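Local coordinates for protein amidohydrolase (Mycoplasma synoviae, PDB 3OVG) that hydrolyses phosphorylated 1,4-lactones such as D-xylono-1,4-lactone 5-phosphate, as well as carboxy 1,4-lactones, with the help of two zinc ions in each subunit, at residues Asp135-Asn138 / Pro142-Lys145. Numbering follows the deposited sequence.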
ATOM      1  N   ASP A 135      -8.533 -24.402  26.769  1.00 13.61           N
ATOM      2  CA  ASP A 135      -9.590 -23.374  26.837  1.00 17.33           C
ATOM      3  C   ASP A 135     -10.342 -23.326  25.494  1.00 17.43           C
ATOM      4  O   ASP A 135      -9.738 -23.098  24.422  1.00 15.31           O
ATOM      5  CB  ASP A 135      -8.968 -21.999  27.188  1.00 15.55           C
ATOM      6  CG  ASP A 135     -10.006 -20.865  27.282  1.00 17.25           C
ATOM      7  OD1 ASP A 135     -11.218 -21.138  27.363  1.00 15.14           O
ATOM      8  OD2 ASP A 135      -9.588 -19.695  27.261  1.00 17.29           O
ATOM      9  N   GLU A 136     -11.648 -23.558  25.529  1.00 16.30           N
ATOM     10  CA  GLU A 136     -12.457 -23.423  24.314  1.00 16.18           C
ATOM     11  C   GLU A 136     -12.450 -21.999  23.796  1.00 17.16           C
ATOM     12  O   GLU A 136     -12.766 -21.783  22.632  1.00 15.23           O
ATOM     13  CB  GLU A 136     -13.909 -23.868  24.543  1.00 16.10           C
ATOM     14  CG  GLU A 136     -14.039 -25.358  24.817  1.00 17.45           C
ATOM     15  CD  GLU A 136     -15.471 -25.782  25.145  1.00 20.19           C
ATOM     16  OE1 GLU A 136     -16.354 -24.894  25.275  1.00 17.97           O
ATOM     17  OE2 GLU A 136     -15.696 -27.013  25.265  1.00 17.82           O
ATOM     18  N   TYR A 137     -12.118 -21.032  24.669  1.00 16.76           N
ATOM     19  CA  TYR A 137     -12.018 -19.615  24.275  1.00 16.37           C
ATOM     20  C   TYR A 137     -10.581 -19.242  23.912  1.00 17.57           C
ATOM     21  O   TYR A 137     -10.286 -18.062  23.687  1.00 16.23           O
ATOM     22  CB  TYR A 137     -12.489 -18.684  25.382  1.00 17.92           C
ATOM     23  CG  TYR A 137     -13.898 -18.936  25.837  1.00 18.13           C
ATOM     24  CD1 TYR A 137     -14.851 -19.404  24.957  1.00 18.64           C
ATOM     25  CD2 TYR A 137     -14.278 -18.670  27.142  1.00 16.62           C
ATOM     26  CE1 TYR A 137     -16.162 -19.623  25.365  1.00 20.42           C
ATOM     27  CE2 TYR A 137     -15.581 -18.899  27.564  1.00 17.57           C
ATOM     28  CZ  TYR A 137     -16.508 -19.374  26.674  1.00 17.85           C
ATOM     29  OH  TYR A 137     -17.800 -19.586  27.081  1.00 21.95           O
ATOM     30  N   ASN A 138      -9.698 -20.249  23.879  1.00 15.47           N
ATOM     31  CA  ASN A 138      -8.333 -20.106  23.339  1.00 16.82           C
ATOM     32  C   ASN A 138      -7.504 -18.994  23.958  1.00 15.76           C
ATOM     33  O   ASN A 138      -6.662 -18.416  23.300  1.00 15.88           O
ATOM     34  CB  ASN A 138      -8.330 -19.961  21.810  1.00 16.13           C
ATOM     35  CG  ASN A 138      -9.157 -21.040  21.134  1.00 16.46           C
ATOM     36  OD1 ASN A 138     -10.247 -20.762  20.599  1.00 20.70           O
ATOM     37  ND2 ASN A 138      -8.695 -22.274  21.210  1.00 14.64           N
ATOM     38  N   PRO A 142     -10.083 -12.899  29.715  1.00 15.77           N
ATOM     39  CA  PRO A 142     -10.048 -13.331  31.118  1.00 16.28           C
ATOM     40  C   PRO A 142     -11.050 -14.437  31.457  1.00 18.76           C
ATOM     41  O   PRO A 142     -11.035 -14.933  32.588  1.00 18.15           O
ATOM     42  CB  PRO A 142     -10.449 -12.057  31.878  1.00 19.35           C
ATOM     43  CG  PRO A 142     -11.364 -11.341  30.933  1.00 15.60           C
ATOM     44  CD  PRO A 142     -10.828 -11.634  29.541  1.00 13.96           C
ATOM     45  N   VAL A 143     -11.917 -14.806  30.517  1.00 15.86           N
ATOM     46  CA  VAL A 143     -12.898 -15.839  30.791  1.00 17.28           C
ATOM     47  C   VAL A 143     -12.378 -17.140  30.190  1.00 17.52           C
ATOM     48  O   VAL A 143     -12.046 -17.177  29.000  1.00 17.79           O
ATOM     49  CB  VAL A 143     -14.258 -15.472  30.175  1.00 15.55           C
ATOM     50  CG1 VAL A 143     -15.273 -16.592  30.349  1.00 19.21           C
ATOM     51  CG2 VAL A 143     -14.767 -14.211  30.808  1.00 18.85           C
ATOM     52  N   VAL A 144     -12.290 -18.191  31.000  1.00 16.99           N
ATOM     53  CA  VAL A 144     -11.759 -19.474  30.523  1.00 16.11           C
ATOM     54  C   VAL A 144     -12.831 -20.548  30.636  1.00 19.44           C
ATOM     55  O   VAL A 144     -13.536 -20.624  31.657  1.00 19.07           O
ATOM     56  CB  VAL A 144     -10.520 -19.910  31.311  1.00 17.72           C
ATOM     57  CG1 VAL A 144     -10.162 -21.361  30.978  1.00 17.57           C
ATOM     58  CG2 VAL A 144      -9.341 -18.976  30.988  1.00 17.18           C
ATOM     59  N   LYS A 145     -13.009 -21.348  29.581  1.00 18.08           N
ATOM     60  CA  LYS A 145     -13.940 -22.488  29.658  1.00 17.42           C
ATOM     61  C   LYS A 145     -13.263 -23.719  29.082  1.00 17.75           C
ATOM     62  O   LYS A 145     -13.159 -23.844  27.847  1.00 16.82           O
ATOM     63  CB  LYS A 145     -15.229 -22.187  28.891  1.00 18.48           C
ATOM     64  CG  LYS A 145     -16.268 -23.363  28.856  1.00 19.21           C
ATOM     65  CD  LYS A 145     -17.542 -22.951  28.062  1.00 21.32           C
ATOM     66  CE  LYS A 145     -18.653 -24.041  28.129  1.00 23.30           C
ATOM     67  NZ  LYS A 145     -18.105 -25.344  27.646  1.00 22.27           N
TER
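D135 OD1 accepts a hydrogen bond from the backbone N-H of K145 at 2.9 Å and, from the opposite face of the carboxylate, one from the N-H of Y137 two residues on, which makes an Asx turn. Aspartate suits this place because its short arm, with CG anti to the backbone N (chi1 -180°), keeps the carboxylate close to its own turn; D135 OD2 receives the N-H of Y139. A type I beta turn runs from D135 to N138, and the backbone N of E136 within it bonds to K145 O at 2.8 Å. Lysine pairs an apolar chain for a ring with a terminal charge for a glutamate: K145, extended until it bends at its last torsion (chi4 -56°), brings NZ to within 3.0 Å of E136 OE1, a salt bridge made from above the carboxylate plane. K145 CB sits over one face of the Y137 ring, 4.0 Å from the centroid, a CH-pi contact, and CD lies beside Y137 OH. V143 O lies at the ring edge, and V143 CG1 touches Y137 CE2 at 3.6 Å. This surface loop joins helix 119-131 to strand 157-160; E129 of that helix accepts the N-H of D135, E136 rests on L79 of helix 78-88, and Y137 packs on P118 of a second subunit.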